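Local coordinates for protein abietadiene synthase, chloroplastic (PDB 3S9V) that is a large, mostly helical plant chloroplast enzyme of the terpene synthase family, with a metal-binding domain, at residues 181-184 against 185-189; 667-670 against 671-674; 476-479 against 480-483; 35-38 against 39-43; 129-132 against 133-137. All blocks are in the same frame, centred on the assembly; numbering follows the deposited sequence.

Interaction 1 (181-184 against 185-189); sequences EKRE and AKLKR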
loop_
_atom_site.group_PDB
_atom_site.type_symbol
_atom_site.label_atom_id
_atom_site.label_comp_id
_atom_site.label_asym_id
_atom_site.label_seq_id
_atom_site.Cartn_x
_atom_site.Cartn_y
_atom_site.Cartn_z
ATOM N N GLU A 181 38.445 16.848 3.714
ATOM C CA GLU A 181 39.258 16.273 2.650
ATOM C C GLU A 181 38.396 15.455 1.690
ATOM O O GLU A 181 38.589 15.503 0.469
ATOM C CB GLU A 181 40.351 15.383 3.247
ATOM C CG GLU A 181 41.215 14.678 2.213
ATOM C CD GLU A 181 42.185 13.687 2.835
ATOM O OE1 GLU A 181 42.920 13.015 2.077
ATOM O OE2 GLU A 181 42.210 13.582 4.082
ATOM N N LYS A 182 37.446 14.707 2.246
ATOM C CA LYS A 182 36.567 13.872 1.439
ATOM C C LYS A 182 35.639 14.716 0.575
ATOM O O LYS A 182 35.348 14.352 -0.562
ATOM C CB LYS A 182 35.737 12.944 2.331
ATOM C CG LYS A 182 34.911 11.943 1.546
ATOM C CD LYS A 182 34.077 11.046 2.452
ATOM C CE LYS A 182 33.212 10.091 1.629
ATOM N NZ LYS A 182 32.359 9.213 2.480
ATOM N N ARG A 183 35.170 15.837 1.116
ATOM C CA ARG A 183 34.286 16.722 0.367
ATOM C C ARG A 183 35.043 17.259 -0.837
ATOM O O ARG A 183 34.505 17.326 -1.943
ATOM C CB ARG A 183 33.822 17.894 1.239
ATOM C CG ARG A 183 33.162 19.030 0.455
ATOM C CD ARG A 183 32.692 20.152 1.372
ATOM N NE ARG A 183 32.102 21.267 0.632
ATOM C CZ ARG A 183 32.804 22.190 -0.018
ATOM N NH1 ARG A 183 34.131 22.146 -0.022
ATOM N NH2 ARG A 183 32.178 23.154 -0.675
ATOM N N GLU A 184 36.298 17.636 -0.615
ATOM C CA GLU A 184 37.121 18.173 -1.686
ATOM C C GLU A 184 37.301 17.151 -2.802
ATOM O O GLU A 184 37.278 17.503 -3.981
ATOM C CB GLU A 184 38.490 18.592 -1.150
ATOM C CG GLU A 184 39.098 19.745 -1.922
ATOM C CD GLU A 184 38.435 21.071 -1.592
ATOM O OE1 GLU A 184 38.620 22.042 -2.360
ATOM O OE2 GLU A 184 37.739 21.143 -0.555
ATOM N N ALA A 185 37.477 15.887 -2.430
ATOM C CA ALA A 185 37.657 14.818 -3.409
ATOM C C ALA A 185 36.330 14.435 -4.059
ATOM O O ALA A 185 36.293 13.656 -5.014
ATOM C CB ALA A 185 38.276 13.603 -2.742
ATOM N N LYS A 186 35.242 14.985 -3.531
ATOM C CA LYS A 186 33.910 14.702 -4.051
ATOM C C LYS A 186 33.519 15.789 -5.051
ATOM O O LYS A 186 32.889 15.515 -6.069
ATOM C CB LYS A 186 32.906 14.653 -2.894
ATOM C CG LYS A 186 31.527 14.106 -3.244
ATOM C CD LYS A 186 30.682 13.944 -1.980
ATOM C CE LYS A 186 29.290 13.406 -2.287
ATOM N NZ LYS A 186 28.463 13.269 -1.054
ATOM N N LEU A 187 33.901 17.025 -4.755
ATOM C CA LEU A 187 33.594 18.141 -5.635
ATOM C C LEU A 187 34.295 17.992 -6.981
ATOM O O LEU A 187 33.662 18.125 -8.031
ATOM C CB LEU A 187 34.002 19.458 -4.972
ATOM C CG LEU A 187 32.921 20.237 -4.210
ATOM C CD1 LEU A 187 31.959 19.303 -3.482
ATOM C CD2 LEU A 187 33.616 21.177 -3.232
ATOM N N LYS A 188 35.597 17.711 -6.949
ATOM C CA LYS A 188 36.377 17.546 -8.174
ATOM C C LYS A 188 35.947 16.306 -8.948
ATOM O O LYS A 188 36.451 16.035 -10.037
ATOM C CB LYS A 188 37.872 17.437 -7.846
ATOM C CG LYS A 188 38.458 18.683 -7.202
ATOM C CD LYS A 188 39.938 18.511 -6.882
ATOM C CE LYS A 188 40.500 19.768 -6.225
ATOM N NZ LYS A 188 41.929 19.622 -5.825
ATOM N N ARG A 189 35.002 15.563 -8.386
ATOM C CA ARG A 189 34.522 14.342 -9.010
ATOM C C ARG A 189 33.099 14.487 -9.559
ATOM O O ARG A 189 32.540 13.541 -10.112
ATOM C CB ARG A 189 34.595 13.215 -7.980
ATOM C CG ARG A 189 34.415 11.813 -8.518
ATOM C CD ARG A 189 34.766 10.805 -7.434
ATOM N NE ARG A 189 34.032 11.072 -6.201
ATOM C CZ ARG A 189 34.308 10.517 -5.025
ATOM N NH1 ARG A 189 35.312 9.657 -4.913
ATOM N NH2 ARG A 189 33.580 10.825 -3.958
#
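E181 sets the pattern of this last stretch of helix 174-187: its carbonyl O accepts the backbone N of A185 at 3.1 Å, one full turn on. K182 follows with a fully extended side chain whose NZ forms a salt bridge with E152, while its carbonyl O rests 3.4 Å from CB of K186. R183 does most of the work. Its O receives two N-H groups at once, from L187 N at 2.9 Å and from K186 N at 2.9 Å; the first comes in nearly along the C=O axis, the second from above the carbonyl plane. With CG swung opposite the backbone N (chi1 167°) and the chain extended to NE, the R183 guanidinium slants across L187, whose CD2 methyl lies over one of its faces, off centre, 3.4 Å from NH1. Its NE bonds I153 O and its NH2 bonds G208 O and E211, so a buried charge is held by polar partners as well as by a methyl. E184, bent at chi2 (75°), brings OE2 to within 3.8 Å of R183 NH1, a long ion pair. Its carbonyl O takes a weak bond from K188 N, at 3.4 Å. A carbonyl shared between the third and fourth residues ahead, followed by a slackening bond, is typical of the C-terminal turn of an α-helix, here packed on helix 151-164.

Interaction 2 (667-670 against 671-674); sequences ESRF and LQLM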
loop_
_atom_site.group_PDB
_atom_site.type_symbol
_atom_site.label_atom_id
_atom_site.label_comp_id
_atom_site.label_asym_id
_atom_site.label_seq_id
_atom_site.Cartn_x
_atom_site.Cartn_y
_atom_site.Cartn_z
ATOM N N GLU A 667 -22.814 -14.214 -17.646
ATOM C CA GLU A 667 -22.473 -13.789 -19.000
ATOM C C GLU A 667 -21.411 -12.690 -19.029
ATOM O O GLU A 667 -20.893 -12.365 -20.092
ATOM C CB GLU A 667 -23.724 -13.294 -19.736
ATOM C CG GLU A 667 -24.519 -14.389 -20.450
ATOM C CD GLU A 667 -24.895 -15.551 -19.541
ATOM O OE1 GLU A 667 -25.582 -15.310 -18.522
ATOM O OE2 GLU A 667 -24.504 -16.703 -19.850
ATOM N N SER A 668 -21.082 -12.116 -17.873
ATOM C CA SER A 668 -20.077 -11.051 -17.833
ATOM C C SER A 668 -18.637 -11.573 -17.804
ATOM O O SER A 668 -18.341 -12.607 -17.202
ATOM C CB SER A 668 -20.301 -10.137 -16.623
ATOM O OG SER A 668 -19.941 -10.778 -15.407
ATOM N N ARG A 669 -17.745 -10.842 -18.456
ATOM C CA ARG A 669 -16.333 -11.204 -18.500
ATOM C C ARG A 669 -15.763 -11.138 -17.087
ATOM O O ARG A 669 -14.916 -11.943 -16.711
ATOM C CB ARG A 669 -15.580 -10.231 -19.412
ATOM C CG ARG A 669 -14.078 -10.435 -19.482
ATOM C CD ARG A 669 -13.712 -11.763 -20.148
ATOM N NE ARG A 669 -12.269 -11.896 -20.339
ATOM C CZ ARG A 669 -11.661 -13.022 -20.711
ATOM N NH1 ARG A 669 -12.367 -14.119 -20.934
ATOM N NH2 ARG A 669 -10.342 -13.058 -20.844
ATOM N N PHE A 670 -16.251 -10.179 -16.307
ATOM C CA PHE A 670 -15.799 -9.960 -14.933
ATOM C C PHE A 670 -15.952 -11.216 -14.072
ATOM O O PHE A 670 -14.972 -11.722 -13.522
ATOM C CB PHE A 670 -16.585 -8.784 -14.335
ATOM C CG PHE A 670 -16.001 -8.227 -13.063
ATOM C CD1 PHE A 670 -14.657 -8.382 -12.762
ATOM C CD2 PHE A 670 -16.807 -7.513 -12.174
ATOM C CE1 PHE A 670 -14.115 -7.838 -11.597
ATOM C CE2 PHE A 670 -16.276 -6.966 -11.012
ATOM C CZ PHE A 670 -14.924 -7.129 -10.722
ATOM N N LEU A 671 -17.173 -11.729 -13.972
ATOM C CA LEU A 671 -17.427 -12.926 -13.178
ATOM C C LEU A 671 -16.715 -14.154 -13.764
ATOM O O LEU A 671 -16.260 -15.022 -13.027
ATOM C CB LEU A 671 -18.929 -13.205 -13.103
ATOM C CG LEU A 671 -19.372 -14.145 -11.974
ATOM C CD1 LEU A 671 -19.467 -13.345 -10.673
ATOM C CD2 LEU A 671 -20.725 -14.765 -12.301
ATOM N N GLN A 672 -16.631 -14.222 -15.087
ATOM C CA GLN A 672 -15.974 -15.341 -15.750
ATOM C C GLN A 672 -14.494 -15.416 -15.391
ATOM O O GLN A 672 -13.966 -16.499 -15.130
ATOM C CB GLN A 672 -16.150 -15.232 -17.273
ATOM C CG GLN A 672 -17.611 -15.311 -17.715
ATOM C CD GLN A 672 -17.816 -15.080 -19.205
ATOM O OE1 GLN A 672 -17.030 -14.393 -19.854
ATOM N NE2 GLN A 672 -18.894 -15.638 -19.749
ATOM N N LEU A 673 -13.830 -14.265 -15.361
ATOM C CA LEU A 673 -12.415 -14.212 -15.019
ATOM C C LEU A 673 -12.169 -14.634 -13.571
ATOM O O LEU A 673 -11.167 -15.281 -13.260
ATOM C CB LEU A 673 -11.874 -12.802 -15.250
ATOM C CG LEU A 673 -11.510 -12.449 -16.696
ATOM C CD1 LEU A 673 -11.238 -10.960 -16.801
ATOM C CD2 LEU A 673 -10.294 -13.240 -17.127
ATOM N N MET A 674 -13.088 -14.252 -12.693
ATOM C CA MET A 674 -12.995 -14.586 -11.279
ATOM C C MET A 674 -13.010 -16.097 -11.173
ATOM O O MET A 674 -12.159 -16.698 -10.517
ATOM C CB MET A 674 -14.189 -13.997 -10.508
ATOM C CG MET A 674 -14.314 -14.492 -9.069
ATOM S SD MET A 674 -15.962 -14.201 -8.351
ATOM C CE MET A 674 -16.872 -15.427 -9.256
#
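S668 is the N-cap of helix 669-693, and its hydroxyl meets the third residue ahead: L671 N donates to S668 OG at 3.3 Å and 165°. The serine OG sits between the backbone N and the carbonyl carbon (chi1 73°), a crowded position that turns it toward the start of the helix; the same hydroxyl also bonds D665 O. Regular α-helical bonds then take over, with L673 N on R669 O at 2.9 Å and M674 N on F670 O at 3.3 Å. On one flank R669 kinks at chi2 (66°) and lays its guanidinium against L673. The CD2 methyl lies above one face, toward the rim, 3.7 Å from NH2, and CD1 is 3.8 Å from NE. That NE forms a salt bridge with E729 of helix 712-736. F670, L671 and M674 head into the protein, F670 onto L730 and V747, L671 and M674 onto V645. The hydroxyl thus satisfies a first-turn N-H that has no carbonyl of an earlier turn to pair with, and the arginine combines an apolar face contact with a charge paired across to a neighbouring helix, which suits the boundary between core and surface.

Interaction 3 (476-479 against 480-483); sequences SIHQ and TELQ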
loop_
_atom_site.group_PDB
_atom_site.type_symbol
_atom_site.label_atom_id
_atom_site.label_comp_id
_atom_site.label_asym_id
_atom_site.label_seq_id
_atom_site.Cartn_x
_atom_site.Cartn_y
_atom_site.Cartn_z
ATOM N N SER A 476 -14.846 -8.000 17.035
ATOM C CA SER A 476 -15.763 -8.402 18.093
ATOM C C SER A 476 -17.104 -8.789 17.475
ATOM O O SER A 476 -17.674 -9.832 17.799
ATOM C CB SER A 476 -15.954 -7.257 19.087
ATOM O OG SER A 476 -16.862 -7.625 20.109
ATOM N N ILE A 477 -17.600 -7.932 16.589
ATOM C CA ILE A 477 -18.860 -8.175 15.898
ATOM C C ILE A 477 -18.779 -9.473 15.087
ATOM O O ILE A 477 -19.752 -10.222 15.003
ATOM C CB ILE A 477 -19.187 -7.003 14.954
ATOM C CG1 ILE A 477 -19.497 -5.748 15.781
ATOM C CG2 ILE A 477 -20.332 -7.378 14.033
ATOM C CD1 ILE A 477 -19.719 -4.492 14.948
ATOM N N HIS A 478 -17.609 -9.731 14.504
ATOM C CA HIS A 478 -17.372 -10.933 13.701
ATOM C C HIS A 478 -17.405 -12.215 14.531
ATOM O O HIS A 478 -17.851 -13.253 14.048
ATOM C CB HIS A 478 -16.025 -10.830 12.961
ATOM C CG HIS A 478 -16.048 -9.901 11.782
ATOM N ND1 HIS A 478 -14.922 -9.601 11.048
ATOM C CD2 HIS A 478 -17.065 -9.217 11.201
ATOM C CE1 HIS A 478 -15.242 -8.772 10.069
ATOM N NE2 HIS A 478 -16.537 -8.524 10.139
ATOM N N GLN A 479 -16.927 -12.147 15.771
ATOM C CA GLN A 479 -16.924 -13.308 16.658
ATOM C C GLN A 479 -18.349 -13.703 17.018
ATOM O O GLN A 479 -18.643 -14.878 17.229
ATOM C CB GLN A 479 -16.133 -13.001 17.924
ATOM C CG GLN A 479 -14.689 -12.676 17.633
ATOM C CD GLN A 479 -13.933 -12.247 18.857
ATOM O OE1 GLN A 479 -14.410 -11.422 19.631
ATOM N NE2 GLN A 479 -12.735 -12.793 19.035
ATOM N N THR A 480 -19.229 -12.714 17.092
ATOM C CA THR A 480 -20.631 -12.961 17.397
ATOM C C THR A 480 -21.240 -13.682 16.196
ATOM O O THR A 480 -21.783 -14.781 16.328
ATOM C CB THR A 480 -21.389 -11.638 17.622
ATOM O OG1 THR A 480 -20.869 -10.985 18.785
ATOM C CG2 THR A 480 -22.874 -11.891 17.807
ATOM N N GLU A 481 -21.133 -13.057 15.025
ATOM C CA GLU A 481 -21.669 -13.633 13.794
ATOM C C GLU A 481 -21.225 -15.083 13.601
ATOM O O GLU A 481 -22.013 -15.945 13.186
ATOM C CB GLU A 481 -21.221 -12.806 12.588
ATOM C CG GLU A 481 -21.754 -11.377 12.587
ATOM C CD GLU A 481 -21.304 -10.567 11.372
ATOM O OE1 GLU A 481 -21.693 -9.383 11.274
ATOM O OE2 GLU A 481 -20.567 -11.106 10.518
ATOM N N LEU A 482 -19.958 -15.342 13.903
ATOM C CA LEU A 482 -19.399 -16.676 13.758
ATOM C C LEU A 482 -20.161 -17.673 14.623
ATOM O O LEU A 482 -20.447 -18.794 14.194
ATOM C CB LEU A 482 -17.920 -16.674 14.146
ATOM C CG LEU A 482 -17.239 -18.036 14.032
ATOM C CD1 LEU A 482 -17.340 -18.519 12.598
ATOM C CD2 LEU A 482 -15.788 -17.940 14.473
ATOM N N GLN A 483 -20.482 -17.256 15.843
ATOM C CA GLN A 483 -21.220 -18.105 16.766
ATOM C C GLN A 483 -22.564 -18.470 16.165
ATOM O O GLN A 483 -22.941 -19.645 16.127
ATOM C CB GLN A 483 -21.437 -17.392 18.105
ATOM C CG GLN A 483 -20.182 -17.229 18.939
ATOM C CD GLN A 483 -19.481 -18.549 19.193
ATOM O OE1 GLN A 483 -18.935 -19.165 18.275
ATOM N NE2 GLN A 483 -19.500 -18.998 20.445
#
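H478 and E481 lie side by side and point the same way, the imidazole and carboxylate planes turned 47° apart. The nearest approach is E481 OE2 to H478 CD2, 4.0 Å, and it is oblique to the ring; neither group bonds the other, and each has partners beyond the helix. H478 NE2 hydrogen-bonds F516 O, while E481 OE2 is gripped twice, by a salt bridge to R524 NE and a hydrogen bond to Y508 OH. These outside partners hold both flat groups in place. The other carboxylate oxygen meets I477, whose side chain crosses aslant: E481 OE1 is 3.7 Å from I477 CG2. The first torsion of the glutamate (chi1 -64°) sets CG beside its own backbone N and 3.3 Å from I477 O; the extended chain beyond then carries OE1 to the methyl. That carbonyl takes the E481 N-H at 3.2 Å and an almost straight 177°. On the next strip, L482 N reaches H478 O at 3.0 Å, and the leucine side chain goes to T505 and Y508. Q483 CG lies 3.3 Å from Q479 O, and the chain then bends at chi2, while the Q479 amide bonds L780 O. Buried H478 and L482 packed inward on helices 504-514 and 768-781, against exposed S476 and T480, mark helix 461-491 as a long helix lying along the helical bundle of a terpene synthase.

Interaction 4 (35-38 against 39-43); sequences TLIS and EIKNM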
loop_
_atom_site.group_PDB
_atom_site.type_symbol
_atom_site.label_atom_id
_atom_site.label_comp_id
_atom_site.label_asym_id
_atom_site.label_seq_id
_atom_site.Cartn_x
_atom_site.Cartn_y
_atom_site.Cartn_z
ATOM N N THR A 35 -14.727 10.638 18.177
ATOM C CA THR A 35 -13.850 11.778 18.396
ATOM C C THR A 35 -12.677 11.740 17.423
ATOM O O THR A 35 -12.404 12.715 16.726
ATOM C CB THR A 35 -13.309 11.783 19.843
ATOM O OG1 THR A 35 -14.408 11.852 20.756
ATOM C CG2 THR A 35 -12.394 12.975 20.076
ATOM N N LEU A 36 -11.987 10.609 17.384
ATOM C CA LEU A 36 -10.848 10.448 16.499
ATOM C C LEU A 36 -11.212 10.726 15.047
ATOM O O LEU A 36 -10.457 11.372 14.319
ATOM C CB LEU A 36 -10.282 9.037 16.642
ATOM C CG LEU A 36 -9.505 8.827 17.943
ATOM C CD1 LEU A 36 -9.289 7.346 18.216
ATOM C CD2 LEU A 36 -8.175 9.545 17.831
ATOM N N ILE A 37 -12.381 10.250 14.636
ATOM C CA ILE A 37 -12.834 10.440 13.268
ATOM C C ILE A 37 -13.056 11.905 12.924
ATOM O O ILE A 37 -12.700 12.350 11.835
ATOM C CB ILE A 37 -14.137 9.647 12.988
ATOM C CG1 ILE A 37 -13.861 8.144 13.074
ATOM C CG2 ILE A 37 -14.663 9.961 11.602
ATOM C CD1 ILE A 37 -15.071 7.280 12.785
ATOM N N SER A 38 -13.647 12.663 13.839
ATOM C CA SER A 38 -13.881 14.069 13.550
ATOM C C SER A 38 -12.556 14.837 13.579
ATOM O O SER A 38 -12.383 15.819 12.857
ATOM C CB SER A 38 -14.883 14.670 14.548
ATOM O OG SER A 38 -14.347 14.708 15.857
ATOM N N GLU A 39 -11.615 14.373 14.396
ATOM C CA GLU A 39 -10.317 15.028 14.503
ATOM C C GLU A 39 -9.463 14.775 13.269
ATOM O O GLU A 39 -8.724 15.651 12.819
ATOM C CB GLU A 39 -9.581 14.550 15.757
ATOM C CG GLU A 39 -10.150 15.119 17.047
ATOM C CD GLU A 39 -9.414 14.637 18.284
ATOM O OE1 GLU A 39 -9.675 15.181 19.380
ATOM O OE2 GLU A 39 -8.580 13.713 18.162
ATOM N N ILE A 40 -9.570 13.566 12.730
ATOM C CA ILE A 40 -8.819 13.189 11.542
ATOM C C ILE A 40 -9.448 13.836 10.313
ATOM O O ILE A 40 -8.753 14.174 9.351
ATOM C CB ILE A 40 -8.776 11.654 11.390
ATOM C CG1 ILE A 40 -7.883 11.066 12.485
ATOM C CG2 ILE A 40 -8.269 11.268 10.010
ATOM C CD1 ILE A 40 -7.863 9.555 12.510
ATOM N N LYS A 41 -10.763 14.021 10.342
ATOM C CA LYS A 41 -11.428 14.679 9.221
ATOM C C LYS A 41 -10.953 16.131 9.176
ATOM O O LYS A 41 -10.800 16.709 8.105
ATOM C CB LYS A 41 -12.951 14.642 9.373
ATOM C CG LYS A 41 -13.596 13.327 8.975
ATOM C CD LYS A 41 -15.108 13.458 8.980
ATOM C CE LYS A 41 -15.786 12.204 8.460
ATOM N NZ LYS A 41 -17.266 12.383 8.400
ATOM N N ASN A 42 -10.723 16.719 10.346
ATOM C CA ASN A 42 -10.250 18.097 10.396
ATOM C C ASN A 42 -8.828 18.156 9.834
ATOM O O ASN A 42 -8.476 19.104 9.141
ATOM C CB ASN A 42 -10.271 18.637 11.831
ATOM C CG ASN A 42 -9.990 20.134 11.897
ATOM O OD1 ASN A 42 -10.768 20.948 11.391
ATOM N ND2 ASN A 42 -8.871 20.503 12.518
ATOM N N MET A 43 -8.011 17.150 10.143
ATOM C CA MET A 43 -6.652 17.118 9.615
ATOM C C MET A 43 -6.713 17.199 8.094
ATOM O O MET A 43 -6.036 18.027 7.480
ATOM C CB MET A 43 -5.934 15.832 10.016
ATOM C CG MET A 43 -5.112 15.933 11.296
ATOM S SD MET A 43 -4.420 14.331 11.781
ATOM C CE MET A 43 -3.378 14.009 10.434
#
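L36 and I40 make the tight side of this turn. I40 N bonds L36 O at 2.9 Å, and the isoleucine CG1, placed beside its own backbone N (chi1 -70°), closes on the same oxygen at 3.2 Å. Both side chains are buried, L36 against K462 and E465, I40 against Y463 and F289. Next to them T35 and E39 run alongside each other, E39 OE1 coming 3.6 Å from T35 CG2, while OE2 of the same carboxylate is salt-bridged to K462 NZ; T35 OG1 is spent on K31 O. I37 and K41 also lie side by side: K41 CG sits 3.2 Å from I37 O, but farther out the side chains meet loosely, I37 CG2 to K41 CE at 4.0 Å. The solvent side is at S38 and N42. S38 is exposed and folds back on its own helix: OG donates to T35 O at 2.9 Å, an oxygen that E39 N shares at 3.0 Å, so this one carbonyl holds two donors. N42, exposed too, gives its backbone N to S38 O. Helix 29-46 therefore rests its L36, I40 and M43 face on the start of helix 461-491, with loop residues beside it: Y457 on M43, F289 on I40 and K41, and H288 on I37.

Interaction 5 (129-132 against 133-137); sequences IEFF and RTQAG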
loop_
_atom_site.group_PDB
_atom_site.type_symbol
_atom_site.label_atom_id
_atom_site.label_comp_id
_atom_site.label_asym_id
_atom_site.label_seq_id
_atom_site.Cartn_x
_atom_site.Cartn_y
_atom_site.Cartn_z
ATOM N N ILE A 129 29.081 26.341 20.727
ATOM C CA ILE A 129 30.462 25.934 20.499
ATOM C C ILE A 129 30.809 24.748 21.385
ATOM O O ILE A 129 31.399 23.766 20.922
ATOM C CB ILE A 129 31.452 27.092 20.783
ATOM C CG1 ILE A 129 31.406 28.100 19.634
ATOM C CG2 ILE A 129 32.872 26.555 20.937
ATOM C CD1 ILE A 129 32.379 29.247 19.788
ATOM N N GLU A 130 30.423 24.837 22.653
ATOM C CA GLU A 130 30.697 23.770 23.608
ATOM C C GLU A 130 29.990 22.490 23.206
ATOM O O GLU A 130 30.580 21.411 23.263
ATOM C CB GLU A 130 30.268 24.198 25.009
ATOM C CG GLU A 130 30.831 25.560 25.393
ATOM C CD GLU A 130 30.514 25.968 26.818
ATOM O OE1 GLU A 130 29.434 25.594 27.326
ATOM O OE2 GLU A 130 31.343 26.681 27.422
ATOM N N PHE A 131 28.728 22.594 22.794
ATOM C CA PHE A 131 28.013 21.395 22.374
ATOM C C PHE A 131 28.710 20.789 21.170
ATOM O O PHE A 131 28.984 19.595 21.138
ATOM C CB PHE A 131 26.571 21.688 21.974
ATOM C CG PHE A 131 25.903 20.515 21.313
ATOM C CD1 PHE A 131 25.358 19.490 22.079
ATOM C CD2 PHE A 131 25.900 20.386 19.927
ATOM C CE1 PHE A 131 24.829 18.358 21.477
ATOM C CE2 PHE A 131 25.373 19.257 19.318
ATOM C CZ PHE A 131 24.837 18.241 20.092
ATOM N N PHE A 132 28.989 21.623 20.175
ATOM C CA PHE A 132 29.643 21.153 18.962
ATOM C C PHE A 132 30.949 20.436 19.275
ATOM O O PHE A 132 31.249 19.403 18.682
ATOM C CB PHE A 132 29.896 22.324 18.007
ATOM C CG PHE A 132 30.633 21.936 16.749
ATOM C CD1 PHE A 132 32.010 21.736 16.762
ATOM C CD2 PHE A 132 29.949 21.763 15.554
ATOM C CE1 PHE A 132 32.689 21.372 15.603
ATOM C CE2 PHE A 132 30.619 21.397 14.393
ATOM C CZ PHE A 132 31.988 21.203 14.416
ATOM N N ARG A 133 31.725 20.986 20.205
ATOM C CA ARG A 133 32.998 20.382 20.583
ATOM C C ARG A 133 32.804 19.039 21.293
ATOM O O ARG A 133 33.522 18.077 21.021
ATOM C CB ARG A 133 33.806 21.338 21.477
ATOM C CG ARG A 133 35.027 20.695 22.128
ATOM C CD ARG A 133 36.031 21.739 22.604
ATOM N NE ARG A 133 35.404 22.770 23.416
ATOM C CZ ARG A 133 35.286 24.041 23.052
ATOM N NH1 ARG A 133 35.761 24.451 21.879
ATOM N NH2 ARG A 133 34.687 24.903 23.862
ATOM N N THR A 134 31.830 18.964 22.191
ATOM C CA THR A 134 31.597 17.714 22.898
ATOM C C THR A 134 31.051 16.654 21.951
ATOM O O THR A 134 31.470 15.499 21.983
ATOM C CB THR A 134 30.606 17.891 24.054
ATOM O OG1 THR A 134 31.055 18.945 24.914
ATOM C CG2 THR A 134 30.502 16.600 24.854
ATOM N N GLN A 135 30.118 17.056 21.100
ATOM C CA GLN A 135 29.516 16.135 20.147
ATOM C C GLN A 135 30.489 15.741 19.032
ATOM O O GLN A 135 30.447 14.615 18.536
ATOM C CB GLN A 135 28.261 16.761 19.538
ATOM C CG GLN A 135 27.534 15.833 18.588
ATOM C CD GLN A 135 27.073 14.570 19.278
ATOM O OE1 GLN A 135 26.217 14.614 20.167
ATOM N NE2 GLN A 135 27.645 13.434 18.883
ATOM N N ALA A 136 31.365 16.661 18.634
ATOM C CA ALA A 136 32.315 16.366 17.565
ATOM C C ALA A 136 33.251 15.220 17.941
ATOM O O ALA A 136 33.667 14.446 17.082
ATOM C CB ALA A 136 33.125 17.620 17.211
ATOM N N GLY A 137 33.566 15.108 19.230
ATOM C CA GLY A 137 34.453 14.054 19.692
ATOM C C GLY A 137 33.810 12.697 19.925
ATOM O O GLY A 137 34.494 11.755 20.323
#
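A136 N and Q135 N make short bonds back to the preceding turn of helix 122-136, to F132 O at 2.7 Å and to F131 O at 2.8 Å. With R133 N on I129 O and T134 N on E130 O, these form an unbroken α-helical ladder, each N-H reaching four residues back. The Q135 bond is also rather straight, at 169°. Outward from the ladder, R133 bends at chi3 and brings its guanidinium across I129, NH1 lying 3.7 Å from the isoleucine CG2. Its charge has a further partner, D168, in a long, weak ion pair, and the E130 carboxylate is nearby without touching: E130 OE2 and R133 NH2 are 5.2 Å apart, so any pull between them is probably modest. On the buried sides the packing is aromatic. F132 CE1 meets A136 CB at 4.1 Å, and both residues press on L176 of helix 174-187, the phenylalanine also on F155 and L159 of helix 151-164. F131 and Q135 lie side by side toward helix 101-117, on R104, T108, A101 and I105, with ring and amide planes 52° apart. The amide itself does not stack flat on the ring; what covers one face of F131 is the methylene, Q135 CB sitting 4.1 Å from the ring centroid and 25° off its normal in a CH-pi contact.

In the fold
All five are local contacts along a helix, held by backbone bonds; what differs is the work of their side chains. Interaction 5 is the most buried and largely aromatic, the others are partly buried. Interactions 1 and 5 sit on the same side of the chain's centre, their centres 25 Å apart, and both pack on helix 151-164; F132 and A136 of interaction 5 also touch helix 174-187, which carries interaction 1. Interaction 3 and interaction 4, 28 Å apart between centres, meet through helix 461-491: one lies on it, the other rests on its beginning. Interaction 2 opens a helix, whereas 1 and 5 lie at helix ends. Interactions 1 and 2 both lay an arginine face on a leucine methyl.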